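Long-range contacts in restriction endonuclease THAI (Thermoplasma acidophilum, PDB 3NDH), which cuts DNA as a restriction endonuclease of the PDDEXK clan, probably with metal help, and intercalates into its specific DNA target without flipping bases: residues A[100-105]-A[134-139]; A[148-153]-A[198-203]; A[110-115]-A[182-187]; A[39-44]-A[63-68]. One frame throughout, in Å; residues are numbered along the deposited sequence.

Contact 1 of 4, residues A[100-105]-A[134-139]; sequences SIKTIT and FDLILV. With NA (sodium ion), chain E; nucleotides of chain C.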
# COMPACT_ATOMS: atom_id res chain seq x y z
N SER A 100 -9.95 11.17 -10.46
CA SER A 100 -9.25 10.94 -9.22
C SER A 100 -10.23 10.29 -8.25
O SER A 100 -11.35 10.75 -8.13
CB SER A 100 -8.82 12.28 -8.65
OG SER A 100 -8.34 12.16 -7.33
N ILE A 101 -9.82 9.21 -7.60
CA ILE A 101 -10.60 8.56 -6.57
C ILE A 101 -9.89 8.72 -5.23
O ILE A 101 -8.66 8.53 -5.13
CB ILE A 101 -10.75 7.05 -6.89
CG1 ILE A 101 -11.57 6.87 -8.15
CG2 ILE A 101 -11.39 6.30 -5.73
CD1 ILE A 101 -11.42 5.50 -8.81
N LYS A 102 -10.64 9.12 -4.20
CA LYS A 102 -10.07 9.24 -2.86
C LYS A 102 -11.02 8.67 -1.84
O LYS A 102 -12.24 8.78 -1.96
CB LYS A 102 -9.71 10.69 -2.51
CG LYS A 102 -8.58 11.20 -3.42
CD LYS A 102 -8.01 12.50 -3.02
CE LYS A 102 -6.82 12.85 -3.91
NZ LYS A 102 -5.55 12.07 -3.67
N THR A 103 -10.45 8.01 -0.84
CA THR A 103 -11.22 7.41 0.22
C THR A 103 -10.68 7.89 1.57
O THR A 103 -9.47 8.13 1.74
CB THR A 103 -11.22 5.87 0.12
OG1 THR A 103 -9.92 5.34 0.47
CG2 THR A 103 -11.66 5.41 -1.29
N ILE A 104 -11.59 8.05 2.53
CA ILE A 104 -11.24 8.62 3.82
C ILE A 104 -12.25 8.18 4.86
O ILE A 104 -13.47 8.19 4.59
CB ILE A 104 -11.13 10.17 3.71
CG1 ILE A 104 -10.56 10.80 4.98
CG2 ILE A 104 -12.48 10.79 3.37
CD1 ILE A 104 -9.09 10.59 5.12
N THR A 105 -11.74 7.77 6.02
CA THR A 105 -12.58 7.35 7.14
C THR A 105 -12.63 8.42 8.22
O THR A 105 -11.61 9.01 8.59
CB THR A 105 -12.06 6.04 7.72
OG1 THR A 105 -12.02 5.04 6.69
CG2 THR A 105 -12.99 5.54 8.81
N PHE A 134 -9.02 17.56 -12.25
CA PHE A 134 -9.74 16.32 -12.51
C PHE A 134 -10.97 16.11 -11.64
O PHE A 134 -10.99 16.40 -10.44
CB PHE A 134 -8.76 15.14 -12.31
CG PHE A 134 -7.45 15.32 -13.01
CD1 PHE A 134 -7.40 15.50 -14.38
CD2 PHE A 134 -6.26 15.37 -12.31
CE1 PHE A 134 -6.19 15.68 -15.05
CE2 PHE A 134 -5.04 15.57 -12.97
CZ PHE A 134 -5.01 15.72 -14.32
N ASP A 135 -12.02 15.58 -12.27
CA ASP A 135 -13.20 15.09 -11.56
C ASP A 135 -12.78 14.15 -10.44
O ASP A 135 -11.87 13.35 -10.63
CB ASP A 135 -14.13 14.34 -12.52
CG ASP A 135 -14.85 15.25 -13.50
OD1 ASP A 135 -14.96 16.47 -13.23
OD2 ASP A 135 -15.31 14.72 -14.54
N LEU A 136 -13.44 14.29 -9.30
CA LEU A 136 -13.11 13.55 -8.09
C LEU A 136 -14.31 12.71 -7.65
O LEU A 136 -15.44 13.21 -7.58
CB LEU A 136 -12.73 14.54 -6.99
CG LEU A 136 -12.57 14.05 -5.55
CD1 LEU A 136 -11.46 13.02 -5.44
CD2 LEU A 136 -12.30 15.24 -4.63
N ILE A 137 -14.05 11.43 -7.39
CA ILE A 137 -14.98 10.56 -6.66
C ILE A 137 -14.37 10.36 -5.27
O ILE A 137 -13.29 9.79 -5.13
CB ILE A 137 -15.21 9.19 -7.34
CG1 ILE A 137 -15.86 9.39 -8.71
CG2 ILE A 137 -16.11 8.30 -6.45
CD1 ILE A 137 -15.97 8.08 -9.53
N LEU A 138 -15.04 10.93 -4.26
CA LEU A 138 -14.62 10.88 -2.88
C LEU A 138 -15.55 9.98 -2.08
O LEU A 138 -16.73 10.22 -2.05
CB LEU A 138 -14.62 12.29 -2.27
CG LEU A 138 -14.26 12.40 -0.79
CD1 LEU A 138 -12.82 12.09 -0.54
CD2 LEU A 138 -14.64 13.79 -0.25
N VAL A 139 -15.00 8.95 -1.45
CA VAL A 139 -15.80 8.09 -0.59
C VAL A 139 -15.49 8.41 0.87
O VAL A 139 -14.37 8.24 1.34
CB VAL A 139 -15.51 6.60 -0.82
CG1 VAL A 139 -16.55 5.76 -0.09
CG2 VAL A 139 -15.49 6.26 -2.30
NA NA E . -6.52 8.28 -5.64
P DG C 8 -6.73 6.78 -0.78
OP1 DG C 8 -8.13 6.60 -1.26
OP2 DG C 8 -6.05 8.09 -0.98
O5' DG C 8 -6.69 6.42 0.77
C5' DG C 8 -5.75 7.04 1.66
C4' DG C 8 -5.87 6.42 3.04
O4' DG C 8 -4.69 6.70 3.83
C3' DG C 8 -7.06 6.87 3.89
O3' DG C 8 -7.50 5.72 4.64
C2' DG C 8 -6.44 7.93 4.78
C1' DG C 8 -5.08 7.31 5.06
N9 DG C 8 -4.02 8.22 5.46
C8 DG C 8 -3.80 9.50 5.00
N7 DG C 8 -2.75 10.06 5.53
C5 DG C 8 -2.25 9.09 6.40
C6 DG C 8 -1.12 9.12 7.27
O6 DG C 8 -0.31 10.04 7.46
N1 DG C 8 -0.98 7.92 7.95
C2 DG C 8 -1.82 6.83 7.84
N2 DG C 8 -1.51 5.76 8.57
N3 DG C 8 -2.88 6.81 7.05
C4 DG C 8 -3.03 7.96 6.37
P DA C 9 -8.71 5.84 5.70
OP1 DA C 9 -9.83 4.98 5.23
OP2 DA C 9 -8.98 7.28 6.01
O5' DA C 9 -8.07 5.16 7.00
C5' DA C 9 -7.33 3.93 6.88
C4' DA C 9 -6.57 3.62 8.15
O4' DA C 9 -5.51 4.58 8.37
C3' DA C 9 -7.39 3.61 9.44
O3' DA C 9 -6.90 2.58 10.31
C2' DA C 9 -7.12 4.99 10.02
C1' DA C 9 -5.65 5.16 9.67
N9 DA C 9 -5.19 6.55 9.57
C8 DA C 9 -5.76 7.56 8.83
N7 DA C 9 -5.10 8.69 8.89
C5 DA C 9 -4.04 8.42 9.73
C6 DA C 9 -2.96 9.21 10.19
N6 DA C 9 -2.76 10.48 9.84
N1 DA C 9 -2.07 8.63 11.03
C2 DA C 9 -2.26 7.35 11.37
N3 DA C 9 -3.22 6.51 11.01
C4 DA C 9 -4.09 7.11 10.18
O HOH W 1 -6.22 10.49 -6.55
O HOH W 2 -5.56 9.18 -3.47
O HOH W 3 -7.04 5.92 -5.38
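I137 N donates to S100 O at 2.9 Å, one of five bonds of a parallel ladder that K102 N and V139 N continue on I137 O and K102 O. The tight part is the leucine packing. L136 CD1 lies 3.5 Å from S100 O and 4.0 Å from K102 CG, the K102 and L136 side chains crossing at about a right angle. L138 has CG anti to the backbone N (chi1 177°), and chi2 of 70° puts CD1 3.9 Å from K102 CB. On the I101 and T103 face, T103 CG2 and V139 CG2 lie side by side at 4.1 Å. The side turned to metal and DNA is polar and watered. I101 O binds the sodium ion at 2.2 Å; D91, three waters and a DNA phosphate complete the site. From the S100 and K102 face, K102 NZ donates to K113 O and, at 2.9 Å, to water 2, a ligand of the sodium. T103 N and OG1 both grip OP1 of DG8 of chain C, while T105 N and OG1 hold the phosphate of DA9 of chain C. This beta-alpha-beta core, with metal and DNA backbone along one strand, is consistent with a PDDEXK nuclease.

Contact 2 of 4, residues A[148-153]-A[198-203]; sequences GVYYIP and TMSIKI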
# COMPACT_ATOMS: atom_id res chain seq x y z
N GLY A 148 -20.93 8.71 2.72
CA GLY A 148 -21.42 8.83 1.34
C GLY A 148 -20.31 8.77 0.33
O GLY A 148 -19.13 8.87 0.68
N VAL A 149 -20.74 8.64 -0.92
CA VAL A 149 -19.83 8.78 -2.03
C VAL A 149 -20.22 10.02 -2.77
O VAL A 149 -21.41 10.27 -3.00
CB VAL A 149 -19.79 7.54 -2.94
CG1 VAL A 149 -21.12 7.17 -3.47
CG2 VAL A 149 -18.81 7.74 -4.10
N TYR A 150 -19.21 10.80 -3.14
CA TYR A 150 -19.40 12.12 -3.73
C TYR A 150 -18.73 12.21 -5.08
O TYR A 150 -17.59 11.77 -5.24
CB TYR A 150 -18.78 13.19 -2.82
CG TYR A 150 -19.46 13.33 -1.49
CD1 TYR A 150 -20.34 14.37 -1.26
CD2 TYR A 150 -19.24 12.41 -0.47
CE1 TYR A 150 -20.99 14.50 -0.04
CE2 TYR A 150 -19.89 12.53 0.74
CZ TYR A 150 -20.75 13.58 0.95
OH TYR A 150 -21.39 13.71 2.16
N TYR A 151 -19.45 12.79 -6.03
CA TYR A 151 -18.90 13.20 -7.33
C TYR A 151 -18.72 14.72 -7.27
O TYR A 151 -19.69 15.46 -7.20
CB TYR A 151 -19.84 12.81 -8.49
CG TYR A 151 -19.60 13.54 -9.80
CD1 TYR A 151 -18.31 13.86 -10.24
CD2 TYR A 151 -20.67 13.90 -10.60
CE1 TYR A 151 -18.11 14.53 -11.43
CE2 TYR A 151 -20.48 14.57 -11.80
CZ TYR A 151 -19.18 14.87 -12.19
OH TYR A 151 -18.98 15.55 -13.39
N ILE A 152 -17.46 15.14 -7.26
CA ILE A 152 -17.09 16.54 -7.14
C ILE A 152 -16.45 16.94 -8.47
O ILE A 152 -15.29 16.62 -8.71
CB ILE A 152 -16.12 16.76 -5.95
CG1 ILE A 152 -16.74 16.21 -4.65
CG2 ILE A 152 -15.83 18.23 -5.82
CD1 ILE A 152 -15.84 16.23 -3.43
N PRO A 153 -17.22 17.60 -9.34
CA PRO A 153 -16.68 18.00 -10.64
C PRO A 153 -15.41 18.85 -10.54
O PRO A 153 -15.25 19.61 -9.58
CB PRO A 153 -17.82 18.79 -11.28
CG PRO A 153 -19.05 18.33 -10.59
CD PRO A 153 -18.63 17.98 -9.19
N THR A 198 -22.10 19.51 -6.56
CA THR A 198 -21.59 18.19 -6.14
C THR A 198 -22.76 17.24 -5.95
O THR A 198 -23.81 17.62 -5.43
CB THR A 198 -20.76 18.32 -4.87
OG1 THR A 198 -19.52 18.96 -5.21
CG2 THR A 198 -20.48 16.95 -4.20
N MET A 199 -22.57 16.01 -6.40
CA MET A 199 -23.59 14.97 -6.30
C MET A 199 -23.12 13.92 -5.32
O MET A 199 -21.92 13.72 -5.12
CB MET A 199 -23.83 14.35 -7.67
CG MET A 199 -24.32 15.37 -8.67
SD MET A 199 -24.71 14.65 -10.26
CE MET A 199 -26.08 13.57 -9.85
N SER A 200 -24.07 13.26 -4.68
CA SER A 200 -23.72 12.24 -3.71
C SER A 200 -24.74 11.14 -3.60
O SER A 200 -25.90 11.31 -3.97
CB SER A 200 -23.50 12.86 -2.33
OG SER A 200 -24.68 13.48 -1.84
N ILE A 201 -24.27 10.01 -3.10
CA ILE A 201 -25.12 8.91 -2.67
C ILE A 201 -24.77 8.70 -1.21
O ILE A 201 -23.63 8.37 -0.87
CB ILE A 201 -24.83 7.63 -3.46
CG1 ILE A 201 -25.14 7.84 -4.95
CG2 ILE A 201 -25.67 6.46 -2.90
CD1 ILE A 201 -24.65 6.74 -5.85
N LYS A 202 -25.74 8.93 -0.33
CA LYS A 202 -25.54 8.73 1.10
C LYS A 202 -25.48 7.24 1.40
O LYS A 202 -26.14 6.44 0.73
CB LYS A 202 -26.64 9.41 1.92
CG LYS A 202 -26.71 10.94 1.69
CD LYS A 202 -25.34 11.63 1.87
CE LYS A 202 -25.44 13.14 1.82
NZ LYS A 202 -26.10 13.61 0.57
N ILE A 203 -24.64 6.87 2.37
CA ILE A 203 -24.41 5.47 2.70
C ILE A 203 -24.40 5.26 4.22
O ILE A 203 -23.73 6.00 4.94
CB ILE A 203 -23.05 4.99 2.12
CG1 ILE A 203 -23.05 5.09 0.58
CG2 ILE A 203 -22.73 3.55 2.54
CD1 ILE A 203 -21.70 4.89 -0.00
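An antiparallel strand pair at the border of the central mixed sheet joins residues 148-153 to 198-203, the latter on an outermost strand of this sheet within the chain. V149 and I201 form one hydrogen-bonded pair, with 2.9 Å for both V149 N to I201 O and I201 N to V149 O; Y151 and M199 form the next, Y151 N reaching M199 O at 2.8 Å. Between them, in the non-hydrogen-bonded pair, S200 CB lies over one face of the Y150 ring, 4.0 Å from its centroid and displaced toward the rim, a CH-pi contact. T198 CG2 comes to the same ring from another direction, at the edge and in plane, 3.9 Å from Y150 CD1. S200 OG stands between its own backbone N and carbonyl carbon (chi1 62°) and accepts a hydrogen bond from K202 NZ in one of two deposited conformers of the lysine, a doubtful link. The other face carries V149, Y151, M199 and I201. V149 CG1 packs 3.7 Å from I201 CB, the two side chains pointing the same way, and M199 SD sits beside the Y151 ring at its edge, 4.1 Å from Y151 CD2, a Met-aromatic contact. T198 CG2 also closes on the Y151 carbonyl, 3.4 Å from Y151 O, while T198 OG1 is bonded to I192 O. Strand 135-141 flanks strand 146-152 on the side away from 199-204; helix 19-25 covers Y151 and M199, helix 27-46 covers I201 and I203, and helix 186-194 packs on Y150 and I152.

Contact 3 of 4, residues A[110-115]-A[182-187]; sequences AGVKLI and VEISNE. With nucleotides of chain C.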
# COMPACT_ATOMS: atom_id res chain seq x y z
N ALA A 110 -11.10 14.46 6.80
CA ALA A 110 -10.07 15.37 7.27
C ALA A 110 -8.73 14.89 6.78
O ALA A 110 -8.54 13.68 6.64
CB ALA A 110 -10.09 15.43 8.78
N GLY A 111 -7.81 15.83 6.56
CA GLY A 111 -6.41 15.53 6.19
C GLY A 111 -6.16 14.78 4.88
O GLY A 111 -5.14 14.11 4.77
N VAL A 112 -7.05 14.92 3.89
CA VAL A 112 -7.00 14.17 2.61
C VAL A 112 -5.83 14.68 1.75
O VAL A 112 -5.66 15.88 1.62
CB VAL A 112 -8.35 14.33 1.86
CG1 VAL A 112 -8.30 13.86 0.42
CG2 VAL A 112 -9.49 13.62 2.63
N LYS A 113 -5.03 13.78 1.18
CA LYS A 113 -3.81 14.21 0.45
C LYS A 113 -4.06 14.53 -1.01
O LYS A 113 -4.80 13.84 -1.71
CB LYS A 113 -2.69 13.15 0.55
CG LYS A 113 -1.77 13.30 1.76
CD LYS A 113 -2.49 12.97 3.04
CE LYS A 113 -1.60 13.14 4.28
NZ LYS A 113 -2.39 12.90 5.54
N LEU A 114 -3.36 15.57 -1.47
CA LEU A 114 -3.29 15.94 -2.88
C LEU A 114 -2.07 15.36 -3.59
O LEU A 114 -2.12 15.08 -4.78
CB LEU A 114 -3.30 17.46 -3.02
CG LEU A 114 -4.57 18.15 -2.51
CD1 LEU A 114 -4.37 19.67 -2.55
CD2 LEU A 114 -5.79 17.75 -3.31
N ILE A 115 -0.98 15.16 -2.85
CA ILE A 115 0.23 14.50 -3.35
C ILE A 115 0.96 13.91 -2.12
O ILE A 115 0.86 14.46 -1.03
CB ILE A 115 1.14 15.49 -4.15
CG1 ILE A 115 2.28 14.73 -4.83
CG2 ILE A 115 1.67 16.61 -3.27
CD1 ILE A 115 3.01 15.53 -5.90
N VAL A 182 1.04 16.41 1.20
CA VAL A 182 0.40 17.72 1.07
C VAL A 182 -1.11 17.47 1.04
O VAL A 182 -1.57 16.62 0.30
CB VAL A 182 0.82 18.42 -0.22
CG1 VAL A 182 0.13 19.76 -0.34
CG2 VAL A 182 2.35 18.57 -0.28
N GLU A 183 -1.86 18.21 1.84
CA GLU A 183 -3.28 17.97 2.01
C GLU A 183 -4.13 19.08 1.41
O GLU A 183 -3.67 20.21 1.25
CB GLU A 183 -3.58 17.85 3.50
CG GLU A 183 -2.91 16.66 4.14
CD GLU A 183 -2.94 16.68 5.66
OE1 GLU A 183 -3.59 17.56 6.26
OE2 GLU A 183 -2.29 15.80 6.26
N ILE A 184 -5.38 18.75 1.10
CA ILE A 184 -6.41 19.78 0.92
C ILE A 184 -6.81 20.27 2.31
O ILE A 184 -6.87 19.49 3.25
CB ILE A 184 -7.63 19.25 0.10
CG1 ILE A 184 -8.61 20.40 -0.17
CG2 ILE A 184 -8.31 18.08 0.78
CD1 ILE A 184 -9.77 20.05 -1.12
N SER A 185 -7.01 21.58 2.46
CA SER A 185 -7.41 22.09 3.76
C SER A 185 -8.80 21.58 4.11
O SER A 185 -9.62 21.30 3.24
CB SER A 185 -7.36 23.62 3.79
OG SER A 185 -8.39 24.14 2.98
N ASN A 186 -9.07 21.46 5.40
CA ASN A 186 -10.36 20.93 5.81
C ASN A 186 -11.51 21.86 5.39
O ASN A 186 -12.59 21.38 5.02
CB ASN A 186 -10.34 20.55 7.29
CG ASN A 186 -9.43 19.36 7.59
OD1 ASN A 186 -9.15 18.51 6.73
ND2 ASN A 186 -8.93 19.30 8.81
N GLU A 187 -11.26 23.16 5.39
CA GLU A 187 -12.25 24.13 4.92
C GLU A 187 -12.51 24.01 3.41
O GLU A 187 -13.66 24.09 2.97
CB GLU A 187 -11.81 25.55 5.28
CG GLU A 187 -12.83 26.61 4.94
CD GLU A 187 -14.17 26.36 5.60
OE1 GLU A 187 -14.19 25.86 6.74
OE2 GLU A 187 -15.22 26.69 4.99
P DG C 8 -6.73 6.78 -0.78
OP1 DG C 8 -8.13 6.60 -1.26
OP2 DG C 8 -6.05 8.09 -0.98
O5' DG C 8 -6.69 6.42 0.77
C5' DG C 8 -5.75 7.04 1.66
C4' DG C 8 -5.87 6.42 3.04
O4' DG C 8 -4.69 6.70 3.83
C3' DG C 8 -7.06 6.87 3.89
O3' DG C 8 -7.50 5.72 4.64
C2' DG C 8 -6.44 7.93 4.78
C1' DG C 8 -5.08 7.31 5.06
N9 DG C 8 -4.02 8.22 5.46
C8 DG C 8 -3.80 9.50 5.00
N7 DG C 8 -2.75 10.06 5.53
C5 DG C 8 -2.25 9.09 6.40
C6 DG C 8 -1.12 9.12 7.27
O6 DG C 8 -0.31 10.04 7.46
N1 DG C 8 -0.98 7.92 7.95
C2 DG C 8 -1.82 6.83 7.84
N2 DG C 8 -1.51 5.76 8.57
N3 DG C 8 -2.88 6.81 7.05
C4 DG C 8 -3.03 7.96 6.37
P DG C 6 1.87 10.90 -5.86
OP1 DG C 6 0.74 11.77 -6.24
OP2 DG C 6 2.62 11.16 -4.61
O5' DG C 6 1.37 9.39 -5.88
C5' DG C 6 0.72 8.85 -7.04
C4' DG C 6 0.36 7.40 -6.81
O4' DG C 6 1.53 6.66 -6.45
C3' DG C 6 -0.62 7.16 -5.66
O3' DG C 6 -1.94 7.22 -6.15
C2' DG C 6 -0.28 5.74 -5.25
C1' DG C 6 1.23 5.74 -5.41
N9 DG C 6 1.99 6.13 -4.23
C8 DG C 6 2.60 7.34 -4.01
N7 DG C 6 3.32 7.35 -2.93
C5 DG C 6 3.16 6.09 -2.39
C6 DG C 6 3.73 5.50 -1.24
O6 DG C 6 4.56 5.99 -0.47
N1 DG C 6 3.26 4.21 -1.04
C2 DG C 6 2.37 3.55 -1.86
N2 DG C 6 2.02 2.31 -1.48
N3 DG C 6 1.86 4.08 -2.96
C4 DG C 6 2.30 5.34 -3.16
O HOH W 4 -8.57 17.42 4.05
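K113 and E183 run side by side and point the same way, and their charged ends meet in a salt bridge, K113 NZ to E183 OE2 at 3.0 Å. The ammonium approaches from above the carboxylate plane, 37° out of it. A bend at chi2 (69°) places K113 CD so that the remaining chain can extend to NZ, which also donates to G111 O and, at 2.9 Å, to N7 of DG8 of chain C. Two protein acceptors thus fix the amine against the base. An alanine here would probably leave E183 without its charge partner and the guanine N7 without this donor. E183 CG lies 3.4 Å from G111 O. The apolar side chains turn differently: I115 and V182 stand alongside each other, I115 CG2 to V182 CG2 being 3.6 Å, whereas L114 slants across I184, with its CD2 4.2 Å from I184 CB. The register slips by one, L114 and I115 being set against V182 alone, as in a classic beta bulge; L114 N binds V182 O at 2.7 Å and V182 N binds I115 O. At the other end N186 OD1 receives G111 N in the carbonyl plane, on a lone pair, at 3.0 Å. Water 4 donates to the same oxygen and to I184 O while accepting from V112 N, bridging the two segments. The loop after strand 97-105 is thereby tied to strand 182-184, which pairs with strand 170-171; F126 of helix 120-129 packs against L114, I115 and V182, and V112 rests on K102 and I104 of strand 97-105.

Contact 4 of 4, residues A[39-44]-A[63-68]; sequences YMFQLA and ERIISS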
# COMPACT_ATOMS: atom_id res chain seq x y z
N TYR A 39 -20.11 -3.66 2.47
CA TYR A 39 -19.61 -5.03 2.40
C TYR A 39 -18.30 -5.13 1.60
O TYR A 39 -17.32 -5.72 2.06
CB TYR A 39 -20.68 -5.98 1.86
CG TYR A 39 -20.19 -7.39 1.57
CD1 TYR A 39 -19.87 -8.26 2.60
CD2 TYR A 39 -19.98 -7.81 0.27
CE1 TYR A 39 -19.38 -9.55 2.31
CE2 TYR A 39 -19.52 -9.08 -0.02
CZ TYR A 39 -19.24 -9.95 0.99
OH TYR A 39 -18.76 -11.22 0.70
N MET A 40 -18.30 -4.55 0.41
CA MET A 40 -17.11 -4.59 -0.44
C MET A 40 -15.93 -3.91 0.23
O MET A 40 -14.80 -4.42 0.22
CB MET A 40 -17.38 -3.93 -1.79
CG MET A 40 -18.50 -4.59 -2.55
SD MET A 40 -18.21 -4.53 -4.34
CE MET A 40 -19.87 -4.92 -4.86
N PHE A 41 -16.18 -2.75 0.84
CA PHE A 41 -15.12 -2.04 1.55
C PHE A 41 -14.67 -2.79 2.80
O PHE A 41 -13.50 -2.68 3.19
CB PHE A 41 -15.54 -0.61 1.86
CG PHE A 41 -15.21 0.38 0.77
CD1 PHE A 41 -15.17 0.01 -0.57
CD2 PHE A 41 -14.94 1.70 1.09
CE1 PHE A 41 -14.85 0.95 -1.55
CE2 PHE A 41 -14.66 2.62 0.12
CZ PHE A 41 -14.58 2.24 -1.21
N GLN A 42 -15.55 -3.57 3.40
CA GLN A 42 -15.14 -4.41 4.51
C GLN A 42 -14.20 -5.53 4.04
O GLN A 42 -13.22 -5.86 4.71
CB GLN A 42 -16.37 -4.95 5.22
CG GLN A 42 -16.02 -5.62 6.53
CD GLN A 42 -17.22 -5.97 7.36
OE1 GLN A 42 -18.34 -5.55 7.08
NE2 GLN A 42 -16.99 -6.77 8.40
N LEU A 43 -14.49 -6.13 2.88
CA LEU A 43 -13.59 -7.12 2.28
C LEU A 43 -12.24 -6.47 2.00
O LEU A 43 -11.20 -7.04 2.28
CB LEU A 43 -14.16 -7.71 1.01
CG LEU A 43 -15.47 -8.50 1.10
CD1 LEU A 43 -15.85 -9.02 -0.27
CD2 LEU A 43 -15.37 -9.63 2.10
N ALA A 44 -12.25 -5.25 1.47
CA ALA A 44 -10.98 -4.55 1.23
C ALA A 44 -10.17 -4.39 2.50
O ALA A 44 -8.96 -4.63 2.53
CB ALA A 44 -11.22 -3.20 0.59
N GLU A 63 -9.99 1.61 -4.42
CA GLU A 63 -9.99 2.23 -5.75
C GLU A 63 -10.39 1.22 -6.81
O GLU A 63 -11.19 1.54 -7.69
CB GLU A 63 -8.60 2.77 -6.06
CG GLU A 63 -8.46 3.48 -7.40
CD GLU A 63 -7.01 3.45 -7.81
OE1 GLU A 63 -6.13 3.94 -7.04
OE2 GLU A 63 -6.73 2.88 -8.89
N ARG A 64 -9.87 -0.01 -6.71
CA ARG A 64 -10.27 -1.07 -7.64
C ARG A 64 -11.78 -1.29 -7.65
O ARG A 64 -12.39 -1.50 -8.68
CB ARG A 64 -9.58 -2.39 -7.32
CG ARG A 64 -8.14 -2.43 -7.67
CD ARG A 64 -7.65 -3.86 -7.79
NE ARG A 64 -6.22 -3.90 -7.67
CZ ARG A 64 -5.55 -4.72 -6.87
NH1 ARG A 64 -6.19 -5.64 -6.16
NH2 ARG A 64 -4.24 -4.64 -6.83
N ILE A 65 -12.36 -1.26 -6.45
CA ILE A 65 -13.79 -1.46 -6.27
C ILE A 65 -14.58 -0.35 -6.97
O ILE A 65 -15.60 -0.59 -7.64
CB ILE A 65 -14.17 -1.57 -4.78
CG1 ILE A 65 -13.62 -2.88 -4.22
CG2 ILE A 65 -15.67 -1.49 -4.57
CD1 ILE A 65 -13.49 -2.98 -2.69
N ILE A 66 -14.12 0.89 -6.82
CA ILE A 66 -14.81 2.01 -7.45
C ILE A 66 -14.62 1.98 -8.96
O ILE A 66 -15.58 2.18 -9.71
CB ILE A 66 -14.35 3.37 -6.84
CG1 ILE A 66 -14.69 3.45 -5.34
CG2 ILE A 66 -14.95 4.55 -7.60
CD1 ILE A 66 -16.18 3.32 -5.02
N SER A 67 -13.41 1.70 -9.44
CA SER A 67 -13.24 1.56 -10.89
C SER A 67 -14.12 0.45 -11.47
O SER A 67 -14.62 0.55 -12.58
CB SER A 67 -11.79 1.27 -11.23
OG SER A 67 -10.95 2.36 -10.85
N SER A 68 -14.29 -0.62 -10.70
CA SER A 68 -15.13 -1.73 -11.10
C SER A 68 -16.61 -1.37 -11.17
O SER A 68 -17.35 -1.93 -11.99
CB SER A 68 -14.91 -2.93 -10.18
OG SER A 68 -13.56 -3.38 -10.30
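I65 carries this helix pair, reaching from helix 58-74 toward M40, F41 and A44 of helix 27-46. Its CB lies 4.2 Å from F41 CE1, near the rim of the ring. The branch CG2, anti to the backbone N, meets the F41 ring at its edge, in plane, 4.0 Å from F41 CE1; M40 SD comes equally close to CG2 in one of the two conformers deposited for the methionine. The other branch runs through CG1, beside the backbone N (chi1 -70°), to CD1, which ends over the helix backbone, 3.5 Å from M40 O, and packs 4.0 Å from A44 CB. An alanine in its place would probably open a gap beside F41 and A44 and leave the phenyl ring freer to shift. I66 adds a lesser touch, its CD1 4.3 Å from F41 CZ. The axes of segments 39-44 and 63-68 approach to 10.5 Å at 146°, an oblique, roughly antiparallel packing bridged by long side chains. F41 and I66 pack on V139 of strand 135-141, and I66 also meets I101 of strand 97-105; W222 of the second subunit packs on M40 and its NE1 donates to I65 O, and W218 of that subunit covers I65.

How the contacts relate
Contacts 1 and 4 are buried, contacts 2 and 3 only partly so. Contacts 1 and 2 share one sheet: 134-139 and 148-153 are neighbouring strands, joined by probable backbone bonds such as L138 O to Y150 N, so the ladder passes from the DNA-facing strand to the border strand. Contact 3 leans on contact 1 through K102 and V112, and its polar chemistry turns to a base, where contact 1 holds phosphates and metal. Contact 4, wholly apolar across its segments, lays helices on the sheet of contact 1 through I66, I101 and V139, and faces the second subunit. Contacts 3 and 4 sit on opposite sides of the chain's centre.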